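Cytochrome b5 reductase 4 (Homo sapiens, PDB 3LF5) binds heme in a cytochrome b5 domain and probably passes electrons to it from NADH through a flavin-containing reductase domain. Local coordinates at residues 7-12 and 79-84; 20-25 and 49-54; 27-32 and 74-79. All coordinates share one frame; numbering follows the deposited sequence. Where two conformers were deposited one is given.

In the fold
The three contacts all lie on the mixed sheet of the cytochrome b5 domain. Contact 1 pairs strand 6-8 with the end of strand 76-80. Contact 3 pairs strand 76-80 with strand 29-32, so the two contacts share R79. Contact 2 joins strand 21-26, the other neighbour of 29-32, to the turn at 50-53 and the short strand 53-54. The centres of contacts 1 and 2 are about 14 Å apart. Those of contacts 2 and 3 are about 10 Å apart. Along the chain contact 1 encloses the others, and the segments of contacts 2 and 3 alternate. The sheet thus runs from the surface at contact 1 to the heme pocket, which contact 2 reaches through A50.

Contact 1: 7-12 and 79-84; sequences EVTEEE and RMAIKP
Strand 6-8 and strand 76-80, from near the two ends of the chain, run parallel here as neighbours in the cytochrome b5 sheet. Two backbone bonds hold the pair. V8 N donates to R79 O at 2.8 Å, and A81 N donates to V8 O at 2.9 Å. V8 is thus gripped through both its N-H and its carbonyl. Both donors sit above the plane of the carbonyl they meet.

V8 and M80 point to the same face and cross obliquely. CG1 of V8, anti to the backbone N, meets M80 SD at 4.1 Å. The M80 chain is bent at chi2 and chi3 (-56° and -64°). This fold brings its CE back to V8 O at 3.5 Å and across E10 CG at 3.7 Å. L13, C25 and V30 also touch M80. A serine here would probably loosen the packing against V8 and the start of the helix, because the sulfur and methyl that reach them would be gone.

E7 lies on the other face, its chain extended. Its CG runs alongside A81 CB at 3.7 Å. The carboxylate of E10 turns elsewhere and forms a salt bridge with R49 of the second subunit.

T9 lies between the strand and the helix, at the N-cap position. Its OG1 accepts from E12 N at 3.0 Å. One strand of the parallel pair thus passes through T9 into an N-capped helix, an arrangement that belongs to the sheet of the cytochrome b5 fold.

Contact 2: 20-25 and 49-54; sequences DDCWIC and RAAGSD
CD1 and CG2 of I24 both rest on the methyl of A50. CG1 of I24 is anti to the carbonyl carbon (chi1 -59°), and the chain continues extended to CD1. CD1 lies 3.8 Å from A50 CB, and CG2 touches the same methyl. A50 also touches the heme, so I24 packs on a residue of the heme pocket, in its second shell.

C22 makes a second apolar meeting. Its SG, anti to the backbone N, comes up to A51 CB at 3.6 Å. V33 and M37 also touch C22. W23, between these two, turns its indole off to stack on H16.

C25 and D54 point to the same face of a parallel bridge, both with the outer group anti to the backbone N. C25 SG and D54 OD2 are 3.1 Å apart. The other oxygen of D54, OD1, is hydrogen-bonded to T56 OG1.

Backbone bonds set these positions. G52 N donates to W23 O at 2.8 Å, nearly along the C=O axis, though the bond is bent at the hydrogen. C25 N donates to S53 O at 3.0 Å, almost straight at 177° and in the carbonyl plane. A50 to S53 form a type II turn. G52 has positive phi in it, which favours glycine. S53 OG donates to A50 O at 2.8 Å, from above the carbonyl plane.

The chemistry is therefore divided. The branches of I24 pack on the heme-contacting A50, while C22 packs on A51 next to it. Backbone and hydroxyl bonds hold the turn, and so probably the position of A50 beside the heme.

Contact 3: 27-32 and 74-79; sequences RGFVYN and ECLVGR
Antiparallel strands 29-32 and 76-80 pair across a classic beta bulge in the cytochrome b5 sheet, where V77 and G78 both face V30.

Three backbone bonds follow the strands. V30 N donates to G78 O at 2.9 Å. V30 O accepts from V77 N at 2.8 Å, in the carbonyl plane. N32 N donates to C75 O, also in plane. V30 thus meets one bulge residue through its N-H and the other through its carbonyl. The backbone of G78 (phi 155°, psi -147°) would jam a CB against the preceding carbonyl oxygen.

Apolar contacts come in two groups. L76 CG is anti to the backbone N, and CD1 reaches over the Y31 ring, 4.1 Å from its centroid. The same methyl touches F29 CD1 at the ring edge, so it serves two aromatic residues. Separately, the side chains of V30 and V77 cross obliquely, with V30 CG1 4.0 Å from V77 CB. V8 and W23 pack on both valines.

The cation-pi contact joins F29 and R79. The R79 chain bends at chi2 and chi3, which folds it back beside F29. CD sits over the centre of the ring, and the guanidinium lies flat farther out, its plane 8° from that of the ring. R79 CZ is 4.0 Å from the F29 ring centroid.

A hydrogen bond probably helps fix this rotation. R79 NE donates to G28 O at 3.0 Å, with the oxygen close to the guanidinium plane and the nitrogen well above the carbonyl plane.

Contact 1: 7-12 and 79-84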
ATOM      1  N   GLU A   7     -17.565   7.181  -3.138  1.00 10.17           N
ATOM      2  CA  GLU A   7     -16.352   7.789  -2.599  1.00 10.95           C
ATOM      3  C   GLU A   7     -15.572   6.728  -1.807  1.00 10.80           C
ATOM      4  O   GLU A   7     -16.152   6.025  -0.990  1.00 12.63           O
ATOM      5  CB  GLU A   7     -16.726   8.942  -1.674  1.00 12.84           C
ATOM      6  CG  GLU A   7     -15.535   9.678  -1.114  1.00 16.12           C
ATOM      7  CD  GLU A   7     -15.972  10.799  -0.241  1.00 20.50           C
ATOM      8  OE1 GLU A   7     -16.539  10.476   0.810  1.00 23.72           O
ATOM      9  OE2 GLU A   7     -15.806  11.985  -0.642  1.00 25.57           O
ATOM     10  N   VAL A   8     -14.266   6.644  -2.026  1.00 10.04           N
ATOM     11  CA  VAL A   8     -13.411   5.650  -1.391  1.00 10.18           C
ATOM     12  C   VAL A   8     -12.406   6.371  -0.492  1.00 10.39           C
ATOM     13  O   VAL A   8     -11.581   7.135  -0.968  1.00 11.64           O
ATOM     14  CB  VAL A   8     -12.672   4.789  -2.443  1.00 10.02           C
ATOM     15  CG1 VAL A   8     -11.826   3.741  -1.743  1.00 12.26           C
ATOM     16  CG2 VAL A   8     -13.669   4.145  -3.397  1.00 11.95           C
ATOM     17  N   THR A   9     -12.483   6.142   0.804  1.00 11.22           N
ATOM     18  CA  THR A   9     -11.476   6.669   1.691  1.00 12.36           C
ATOM     19  C   THR A   9     -10.249   5.757   1.656  1.00 12.30           C
ATOM     20  O   THR A   9     -10.317   4.606   1.170  1.00 11.49           O
ATOM     21  CB  THR A   9     -11.978   6.720   3.119  1.00 13.79           C
ATOM     22  OG1 THR A   9     -12.228   5.386   3.544  1.00 14.41           O
ATOM     23  CG2 THR A   9     -13.265   7.583   3.250  1.00 15.84           C
ATOM     24  N   GLU A  10      -9.099   6.249   2.102  1.00 13.58           N
ATOM     25  CA  GLU A  10      -7.924   5.375   2.141  0.50 13.77           C
ATOM     26  C   GLU A  10      -8.151   4.198   3.089  1.00 13.83           C
ATOM     27  O   GLU A  10      -7.719   3.087   2.817  1.00 13.75           O
ATOM     28  CB  GLU A  10      -6.654   6.128   2.518  0.50 14.53           C
ATOM     29  CG  GLU A  10      -6.051   6.843   1.343  0.50 15.81           C
ATOM     30  CD  GLU A  10      -4.688   7.412   1.625  0.50 16.63           C
ATOM     31  OE1 GLU A  10      -3.964   6.866   2.492  0.50 18.69           O
ATOM     32  OE2 GLU A  10      -4.318   8.416   0.969  0.50 18.90           O
ATOM     33  N   GLU A  11      -8.851   4.427   4.195  1.00 14.02           N
ATOM     34  CA  GLU A  11      -9.170   3.335   5.118  1.00 14.80           C
ATOM     35  C   GLU A  11      -9.987   2.238   4.417  1.00 13.79           C
ATOM     36  O   GLU A  11      -9.728   1.044   4.592  1.00 14.00           O
ATOM     37  CB  GLU A  11      -9.968   3.886   6.297  1.00 16.59           C
ATOM     38  CG  GLU A  11     -10.280   2.886   7.386  1.00 23.02           C
ATOM     39  CD  GLU A  11     -11.012   3.528   8.561  1.00 29.21           C
ATOM     40  OE1 GLU A  11     -11.472   2.772   9.442  1.00 33.32           O
ATOM     41  OE2 GLU A  11     -11.130   4.785   8.594  1.00 34.86           O
ATOM     42  N   GLU A  12     -10.957   2.632   3.589  1.00 11.65           N
ATOM     43  CA  GLU A  12     -11.727   1.653   2.831  1.00 11.16           C
ATOM     44  C   GLU A  12     -10.856   0.948   1.796  1.00 10.56           C
ATOM     45  O   GLU A  12     -10.872  -0.269   1.686  1.00 11.21           O
ATOM     46  CB  GLU A  12     -12.927   2.307   2.157  1.00 11.99           C
ATOM     47  CG  GLU A  12     -13.798   1.359   1.336  1.00 13.82           C
ATOM     48  CD  GLU A  12     -14.506   0.295   2.177  1.00 16.73           C
ATOM     49  OE1 GLU A  12     -14.864   0.560   3.353  1.00 20.78           O
ATOM     50  OE2 GLU A  12     -14.741  -0.814   1.630  1.00 18.38           O
ATOM     51  N   ARG A  79     -14.204   7.085  -6.834  1.00  9.89           N
ATOM     52  CA  ARG A  79     -13.123   8.045  -6.731  1.00  9.51           C
ATOM     53  C   ARG A  79     -12.622   8.137  -5.308  1.00 10.06           C
ATOM     54  O   ARG A  79     -13.386   8.009  -4.359  1.00 10.76           O
ATOM     55  CB  ARG A  79     -13.601   9.426  -7.167  1.00 11.01           C
ATOM     56  CG  ARG A  79     -14.140   9.464  -8.588  1.00 12.70           C
ATOM     57  CD  ARG A  79     -13.085   9.107  -9.608  1.00 15.19           C
ATOM     58  NE  ARG A  79     -11.942   9.940  -9.300  1.00 17.03           N
ATOM     59  CZ  ARG A  79     -11.802  11.193  -9.683  1.00 18.13           C
ATOM     60  NH1 ARG A  79     -12.682  11.731 -10.546  1.00 18.43           N
ATOM     61  NH2 ARG A  79     -10.761  11.884  -9.224  1.00 18.09           N
ATOM     62  N   MET A  80     -11.329   8.418  -5.155  1.00 10.31           N
ATOM     63  CA  MET A  80     -10.765   8.648  -3.847  1.00 11.36           C
ATOM     64  C   MET A  80     -11.343   9.906  -3.232  1.00 12.23           C
ATOM     65  O   MET A  80     -11.521  10.925  -3.900  1.00 11.98           O
ATOM     66  CB  MET A  80      -9.254   8.787  -3.896  1.00 12.55           C
ATOM     67  CG  MET A  80      -8.516   7.525  -4.244  1.00 13.38           C
ATOM     68  SD  MET A  80      -8.837   6.093  -3.204  1.00 14.37           S
ATOM     69  CE  MET A  80      -8.229   6.616  -1.629  1.00 14.84           C
ATOM     70  N   ALA A  81     -11.577   9.828  -1.932  1.00 11.86           N
ATOM     71  CA  ALA A  81     -11.983  10.971  -1.142  1.00 12.68           C
ATOM     72  C   ALA A  81     -10.905  12.039  -1.190  1.00 14.37           C
ATOM     73  O   ALA A  81      -9.730  11.752  -1.434  1.00 15.43           O
ATOM     74  CB  ALA A  81     -12.209  10.501   0.305  1.00 13.59           C
ATOM     75  N   ILE A  82     -11.309  13.286  -0.950  1.00 15.76           N
ATOM     76  CA  ILE A  82     -10.353  14.386  -0.891  1.00 18.44           C
ATOM     77  C   ILE A  82     -10.438  15.106   0.439  1.00 18.92           C
ATOM     78  O   ILE A  82     -11.446  15.042   1.131  1.00 20.54           O
ATOM     79  CB  ILE A  82     -10.561  15.390  -2.023  1.00 19.55           C
ATOM     80  CG1 ILE A  82     -11.989  15.916  -2.031  1.00 20.80           C
ATOM     81  CG2 ILE A  82     -10.188  14.762  -3.346  1.00 22.23           C
ATOM     82  CD1 ILE A  82     -12.131  17.169  -2.830  1.00 23.91           C
ATOM     83  N   LYS A  83      -9.356  15.781   0.816  1.00 20.45           N
ATOM     84  CA  LYS A  83      -9.392  16.668   1.958  1.00 20.99           C
ATOM     85  C   LYS A  83      -9.978  17.982   1.475  1.00 19.92           C
ATOM     86  O   LYS A  83      -9.681  18.406   0.362  1.00 20.41           O
ATOM     87  CB  LYS A  83      -8.000  16.904   2.570  1.00 21.77           C
ATOM     88  CG  LYS A  83      -7.392  15.699   3.266  1.00 24.17           C
ATOM     89  N   PRO A  84     -10.794  18.633   2.306  1.00 20.57           N
ATOM     90  CA  PRO A  84     -11.370  19.918   1.875  1.00 20.57           C
ATOM     91  C   PRO A  84     -10.336  20.954   1.391  1.00 20.87           C
ATOM     92  O   PRO A  84     -10.623  21.733   0.479  1.00 20.11           O
ATOM     93  CB  PRO A  84     -12.103  20.388   3.126  1.00 20.88           C
ATOM     94  CG  PRO A  84     -12.560  19.081   3.769  1.00 22.21           C
ATOM     95  CD  PRO A  84     -11.416  18.142   3.547  1.00 21.08           C
TER

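Contact 2: 20-25 and 49-54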
ATOM      1  N   ASP A  20      -8.457 -11.944  -4.175  1.00 16.77           N
ATOM      2  CA  ASP A  20      -9.864 -12.100  -4.506  1.00 17.62           C
ATOM      3  C   ASP A  20     -10.709 -10.863  -4.222  1.00 16.17           C
ATOM      4  O   ASP A  20     -11.911 -10.876  -4.527  1.00 16.79           O
ATOM      5  CB  ASP A  20     -10.471 -13.328  -3.789  1.00 19.50           C
ATOM      6  CG  ASP A  20     -10.634 -13.143  -2.265  1.00 24.06           C
ATOM      7  OD1 ASP A  20     -11.401 -13.940  -1.675  1.00 30.86           O
ATOM      8  OD2 ASP A  20      -9.992 -12.272  -1.633  1.00 30.47           O
ATOM      9  N   ASP A  21     -10.104  -9.824  -3.639  1.00 15.13           N
ATOM     10  CA  ASP A  21     -10.800  -8.591  -3.312  1.00 14.42           C
ATOM     11  C   ASP A  21      -9.756  -7.487  -3.298  1.00 13.56           C
ATOM     12  O   ASP A  21      -9.265  -7.054  -2.251  1.00 13.98           O
ATOM     13  CB  ASP A  21     -11.514  -8.703  -1.972  1.00 15.62           C
ATOM     14  CG  ASP A  21     -12.379  -7.499  -1.657  1.00 17.35           C
ATOM     15  OD1 ASP A  21     -12.554  -6.618  -2.511  1.00 18.53           O
ATOM     16  OD2 ASP A  21     -12.936  -7.482  -0.543  1.00 24.39           O
ATOM     17  N   CYS A  22      -9.396  -7.064  -4.508  1.00 11.63           N
ATOM     18  CA  CYS A  22      -8.254  -6.209  -4.742  1.00 11.28           C
ATOM     19  C   CYS A  22      -8.694  -4.934  -5.405  1.00 11.08           C
ATOM     20  O   CYS A  22      -9.123  -4.955  -6.561  1.00 11.94           O
ATOM     21  CB  CYS A  22      -7.250  -6.899  -5.676  1.00 12.42           C
ATOM     22  SG  CYS A  22      -5.702  -6.001  -5.877  1.00 14.36           S
ATOM     23  N   TRP A  23      -8.619  -3.824  -4.673  1.00 10.15           N
ATOM     24  CA  TRP A  23      -8.860  -2.512  -5.264  1.00  9.60           C
ATOM     25  C   TRP A  23      -7.531  -1.785  -5.427  1.00  9.29           C
ATOM     26  O   TRP A  23      -6.673  -1.825  -4.563  1.00 10.49           O
ATOM     27  CB  TRP A  23      -9.795  -1.643  -4.415  1.00  9.62           C
ATOM     28  CG  TRP A  23     -11.216  -2.125  -4.283  1.00 10.14           C
ATOM     29  CD1 TRP A  23     -11.758  -3.274  -4.732  1.00 11.43           C
ATOM     30  CD2 TRP A  23     -12.252  -1.422  -3.606  1.00 10.85           C
ATOM     31  NE1 TRP A  23     -13.102  -3.324  -4.417  1.00 11.79           N
ATOM     32  CE2 TRP A  23     -13.414  -2.193  -3.706  1.00 11.38           C
ATOM     33  CE3 TRP A  23     -12.316  -0.202  -2.931  1.00 10.72           C
ATOM     34  CZ2 TRP A  23     -14.627  -1.793  -3.121  1.00 11.34           C
ATOM     35  CZ3 TRP A  23     -13.508   0.192  -2.371  1.00 11.27           C
ATOM     36  CH2 TRP A  23     -14.648  -0.602  -2.464  1.00 12.63           C
ATOM     37  N   ILE A  24      -7.417  -1.048  -6.534  1.00  9.32           N
ATOM     38  CA  ILE A  24      -6.258  -0.197  -6.776  1.00  9.87           C
ATOM     39  C   ILE A  24      -6.750   1.163  -7.243  1.00  9.61           C
ATOM     40  O   ILE A  24      -7.700   1.250  -8.033  1.00 11.61           O
ATOM     41  CB  ILE A  24      -5.300  -0.803  -7.837  1.00 10.30           C
ATOM     42  CG1 ILE A  24      -4.799  -2.173  -7.409  1.00 12.75           C
ATOM     43  CG2 ILE A  24      -4.140   0.097  -8.167  1.00 12.85           C
ATOM     44  CD1 ILE A  24      -3.962  -2.922  -8.486  1.00 15.51           C
ATOM     45  N   CYS A  25      -6.091   2.207  -6.752  1.00  9.40           N
ATOM     46  CA  CYS A  25      -6.335   3.560  -7.195  1.00 10.02           C
ATOM     47  C   CYS A  25      -5.303   3.961  -8.246  1.00  9.31           C
ATOM     48  O   CYS A  25      -4.112   3.791  -8.011  1.00  9.87           O
ATOM     49  CB  CYS A  25      -6.247   4.497  -5.994  1.00 10.92           C
ATOM     50  SG  CYS A  25      -6.182   6.238  -6.383  1.00 17.02           S
ATOM     51  N   ARG A  49       1.346  -5.910  -6.158  1.00 13.02           N
ATOM     52  CA  ARG A  49       2.206  -4.932  -5.521  1.00 13.38           C
ATOM     53  C   ARG A  49       1.430  -3.685  -5.150  1.00 12.37           C
ATOM     54  O   ARG A  49       1.823  -2.977  -4.220  1.00 14.64           O
ATOM     55  CB  ARG A  49       3.361  -4.551  -6.436  1.00 13.54           C
ATOM     56  CG  ARG A  49       4.342  -5.693  -6.661  1.00 15.69           C
ATOM     57  CD  ARG A  49       5.335  -5.312  -7.703  1.00 17.90           C
ATOM     58  NE  ARG A  49       6.240  -4.286  -7.213  1.00 19.06           N
ATOM     59  CZ  ARG A  49       7.120  -3.651  -7.971  1.00 19.64           C
ATOM     60  NH1 ARG A  49       7.234  -3.942  -9.259  1.00 22.15           N
ATOM     61  NH2 ARG A  49       7.881  -2.721  -7.432  1.00 21.82           N
ATOM     62  N   ALA A  50       0.340  -3.404  -5.867  1.00 11.59           N
ATOM     63  CA  ALA A  50      -0.466  -2.203  -5.648  1.00 12.10           C
ATOM     64  C   ALA A  50      -1.758  -2.498  -4.902  1.00 11.56           C
ATOM     65  O   ALA A  50      -2.564  -1.609  -4.727  1.00 12.03           O
ATOM     66  CB  ALA A  50      -0.767  -1.485  -6.979  1.00 12.88           C
ATOM     67  N   ALA A  51      -1.956  -3.719  -4.411  1.00 11.79           N
ATOM     68  CA  ALA A  51      -3.233  -4.100  -3.807  1.00 11.69           C
ATOM     69  C   ALA A  51      -3.592  -3.196  -2.633  1.00 11.48           C
ATOM     70  O   ALA A  51      -2.774  -2.965  -1.739  1.00 11.83           O
ATOM     71  CB  ALA A  51      -3.163  -5.543  -3.332  1.00 13.07           C
ATOM     72  N   GLY A  52      -4.811  -2.671  -2.634  1.00 10.33           N
ATOM     73  CA  GLY A  52      -5.278  -1.853  -1.548  1.00 11.16           C
ATOM     74  C   GLY A  52      -4.556  -0.536  -1.428  1.00 11.31           C
ATOM     75  O   GLY A  52      -4.478   0.017  -0.333  1.00 13.50           O
ATOM     76  N   SER A  53      -4.026  -0.013  -2.531  1.00 11.36           N
ATOM     77  CA  SER A  53      -3.182   1.183  -2.466  1.00 12.06           C
ATOM     78  C   SER A  53      -3.322   2.026  -3.706  1.00 11.01           C
ATOM     79  O   SER A  53      -3.962   1.647  -4.693  1.00 10.92           O
ATOM     80  CB  SER A  53      -1.704   0.797  -2.338  1.00 14.29           C
ATOM     81  OG  SER A  53      -1.151   0.521  -3.606  1.00 18.40           O
ATOM     82  N   ASP A  54      -2.646   3.172  -3.682  1.00 11.77           N
ATOM     83  CA  ASP A  54      -2.490   3.970  -4.878  0.50 11.59           C
ATOM     84  C   ASP A  54      -1.375   3.385  -5.728  1.00 11.38           C
ATOM     85  O   ASP A  54      -0.186   3.426  -5.359  1.00 13.85           O
ATOM     86  CB  ASP A  54      -2.201   5.426  -4.520  0.50 12.21           C
ATOM     87  CG  ASP A  54      -2.422   6.339  -5.676  0.50 14.42           C
ATOM     88  OD1 ASP A  54      -1.668   6.217  -6.654  0.50 14.68           O
ATOM     89  OD2 ASP A  54      -3.371   7.151  -5.617  0.50 17.82           O
TER

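Contact 3: 27-32 and 74-79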
ATOM      1  N   ARG A  27      -4.575   7.407 -10.445  1.00 11.44           N
ATOM      2  CA  ARG A  27      -4.911   8.824 -10.693  0.50 12.70           C
ATOM      3  C   ARG A  27      -6.283   9.199 -10.144  1.00 12.40           C
ATOM      4  O   ARG A  27      -7.069   9.893 -10.781  1.00 14.17           O
ATOM      5  CB  ARG A  27      -4.766   9.191 -12.181  0.50 13.46           C
ATOM      6  CG  ARG A  27      -3.438   9.860 -12.513  0.50 15.57           C
ATOM      7  CD  ARG A  27      -3.215   9.999 -14.013  0.50 16.52           C
ATOM      8  NE  ARG A  27      -2.774   8.737 -14.591  0.50 19.70           N
ATOM      9  CZ  ARG A  27      -1.519   8.306 -14.570  0.50 21.03           C
ATOM     10  NH1 ARG A  27      -0.562   9.046 -14.016  0.50 21.28           N
ATOM     11  NH2 ARG A  27      -1.229   7.126 -15.106  0.50 21.57           N
ATOM     12  N   GLY A  28      -6.553   8.721  -8.935  1.00 12.20           N
ATOM     13  CA  GLY A  28      -7.770   9.051  -8.198  1.00 12.24           C
ATOM     14  C   GLY A  28      -8.974   8.183  -8.507  1.00 11.21           C
ATOM     15  O   GLY A  28      -9.988   8.274  -7.814  1.00 12.10           O
ATOM     16  N   PHE A  29      -8.874   7.333  -9.518  1.00 10.39           N
ATOM     17  CA  PHE A  29      -9.956   6.423  -9.885  1.00 10.63           C
ATOM     18  C   PHE A  29      -9.691   5.075  -9.252  1.00 10.03           C
ATOM     19  O   PHE A  29      -8.557   4.553  -9.340  1.00 11.19           O
ATOM     20  CB  PHE A  29     -10.013   6.299 -11.415  1.00 11.44           C
ATOM     21  CG  PHE A  29     -10.620   7.500 -12.099  1.00 13.21           C
ATOM     22  CD1 PHE A  29     -11.856   7.399 -12.715  1.00 15.77           C
ATOM     23  CD2 PHE A  29      -9.988   8.723 -12.112  1.00 17.56           C
ATOM     24  CE1 PHE A  29     -12.430   8.494 -13.366  1.00 18.05           C
ATOM     25  CE2 PHE A  29     -10.569   9.824 -12.736  1.00 18.77           C
ATOM     26  CZ  PHE A  29     -11.780   9.701 -13.360  1.00 18.98           C
ATOM     27  N   VAL A  30     -10.712   4.494  -8.629  1.00  9.33           N
ATOM     28  CA  VAL A  30     -10.529   3.233  -7.895  1.00  9.63           C
ATOM     29  C   VAL A  30     -11.185   2.114  -8.693  1.00  8.86           C
ATOM     30  O   VAL A  30     -12.339   2.219  -9.097  1.00  9.71           O
ATOM     31  CB  VAL A  30     -11.128   3.313  -6.462  1.00  9.47           C
ATOM     32  CG1 VAL A  30     -10.975   2.010  -5.722  1.00 11.05           C
ATOM     33  CG2 VAL A  30     -10.501   4.447  -5.679  1.00 10.90           C
ATOM     34  N   TYR A  31     -10.430   1.039  -8.921  1.00  9.33           N
ATOM     35  CA  TYR A  31     -10.880  -0.099  -9.690  1.00  9.34           C
ATOM     36  C   TYR A  31     -10.788  -1.369  -8.884  1.00  9.63           C
ATOM     37  O   TYR A  31      -9.805  -1.578  -8.171  1.00  9.88           O
ATOM     38  CB  TYR A  31      -9.978  -0.265 -10.927  1.00  9.79           C
ATOM     39  CG  TYR A  31     -10.136   0.891 -11.901  1.00 10.79           C
ATOM     40  CD1 TYR A  31     -11.198   0.939 -12.807  1.00 11.72           C
ATOM     41  CD2 TYR A  31      -9.223   1.942 -11.891  1.00 10.42           C
ATOM     42  CE1 TYR A  31     -11.358   2.018 -13.652  1.00 11.77           C
ATOM     43  CE2 TYR A  31      -9.365   3.013 -12.744  1.00 11.62           C
ATOM     44  CZ  TYR A  31     -10.421   3.051 -13.620  1.00 11.90           C
ATOM     45  OH  TYR A  31     -10.545   4.138 -14.451  1.00 14.37           O
ATOM     46  N   ASN A  32     -11.814  -2.204  -9.034  1.00 10.04           N
ATOM     47  CA  ASN A  32     -11.808  -3.561  -8.553  0.50 10.17           C
ATOM     48  C   ASN A  32     -11.086  -4.433  -9.561  1.00 10.32           C
ATOM     49  O   ASN A  32     -11.702  -4.842 -10.549  1.00 11.63           O
ATOM     50  CB  ASN A  32     -13.235  -4.071  -8.416  0.50 10.60           C
ATOM     51  CG  ASN A  32     -13.261  -5.524  -8.006  0.50 10.61           C
ATOM     52  OD1 ASN A  32     -12.340  -6.014  -7.337  0.50 10.76           O
ATOM     53  ND2 ASN A  32     -14.297  -6.223  -8.399  0.50 11.52           N
ATOM     54  N   GLU A  74     -15.617  -1.292 -16.575  1.00 15.64           N
ATOM     55  CA  GLU A  74     -16.689  -2.073 -15.954  1.00 16.66           C
ATOM     56  C   GLU A  74     -16.390  -2.475 -14.519  1.00 15.67           C
ATOM     57  O   GLU A  74     -17.247  -3.037 -13.862  1.00 18.02           O
ATOM     58  CB  GLU A  74     -17.018  -3.310 -16.798  1.00 17.77           C
ATOM     59  CG  GLU A  74     -17.439  -2.992 -18.231  1.00 21.03           C
ATOM     60  CD  GLU A  74     -18.619  -2.031 -18.279  1.00 25.74           C
ATOM     61  OE1 GLU A  74     -19.549  -2.203 -17.466  1.00 28.32           O
ATOM     62  OE2 GLU A  74     -18.633  -1.102 -19.126  1.00 30.74           O
ATOM     63  N   CYS A  75     -15.158  -2.203 -14.058  1.00 13.80           N
ATOM     64  CA  CYS A  75     -14.631  -2.482 -12.715  0.50 13.34           C
ATOM     65  C   CYS A  75     -14.434  -1.215 -11.903  1.00 11.97           C
ATOM     66  O   CYS A  75     -13.869  -1.277 -10.819  1.00 11.35           O
ATOM     67  CB  CYS A  75     -13.231  -3.094 -12.792  0.50 13.29           C
ATOM     68  SG  CYS A  75     -13.066  -4.676 -13.543  0.50 18.00           S
ATOM     69  N   LEU A  76     -14.854  -0.068 -12.418  1.00 11.67           N
ATOM     70  CA  LEU A  76     -14.717   1.203 -11.720  1.00 11.51           C
ATOM     71  C   LEU A  76     -15.594   1.230 -10.474  1.00 11.02           C
ATOM     72  O   LEU A  76     -16.803   1.069 -10.547  1.00 12.47           O
ATOM     73  CB  LEU A  76     -15.079   2.349 -12.652  1.00 11.87           C
ATOM     74  CG  LEU A  76     -14.982   3.752 -12.061  1.00 12.18           C
ATOM     75  CD1 LEU A  76     -13.558   4.130 -11.691  1.00 11.92           C
ATOM     76  CD2 LEU A  76     -15.553   4.751 -13.044  1.00 13.95           C
ATOM     77  N   VAL A  77     -14.985   1.451  -9.327  1.00 10.10           N
ATOM     78  CA  VAL A  77     -15.665   1.547  -8.030  1.00 10.01           C
ATOM     79  C   VAL A  77     -16.106   2.981  -7.756  1.00 10.26           C
ATOM     80  O   VAL A  77     -17.186   3.222  -7.229  1.00 10.82           O
ATOM     81  CB  VAL A  77     -14.727   1.070  -6.908  1.00  9.55           C
ATOM     82  CG1 VAL A  77     -15.314   1.341  -5.508  1.00 10.50           C
ATOM     83  CG2 VAL A  77     -14.338  -0.394  -7.114  1.00 10.76           C
ATOM     84  N   GLY A  78     -15.244   3.926  -8.102  1.00 10.07           N
ATOM     85  CA  GLY A  78     -15.499   5.312  -7.805  1.00 10.14           C
ATOM     86  C   GLY A  78     -14.200   6.085  -7.712  1.00  9.08           C
ATOM     87  O   GLY A  78     -13.259   5.835  -8.454  1.00  9.90           O
ATOM     88  N   ARG A  79     -14.204   7.085  -6.834  1.00  9.89           N
ATOM     89  CA  ARG A  79     -13.123   8.045  -6.731  1.00  9.51           C
ATOM     90  C   ARG A  79     -12.622   8.137  -5.308  1.00 10.06           C
ATOM     91  O   ARG A  79     -13.386   8.009  -4.359  1.00 10.76           O
ATOM     92  CB  ARG A  79     -13.601   9.426  -7.167  1.00 11.01           C
ATOM     93  CG  ARG A  79     -14.140   9.464  -8.588  1.00 12.70           C
ATOM     94  CD  ARG A  79     -13.085   9.107  -9.608  1.00 15.19           C
ATOM     95  NE  ARG A  79     -11.942   9.940  -9.300  1.00 17.03           N
ATOM     96  CZ  ARG A  79     -11.802  11.193  -9.683  1.00 18.13           C
ATOM     97  NH1 ARG A  79     -12.682  11.731 -10.546  1.00 18.43           N
ATOM     98  NH2 ARG A  79     -10.761  11.884  -9.224  1.00 18.09           N
TER
HETATM   99  O   HOH W   1     -10.161  11.387  -6.429  1.00 16.46           O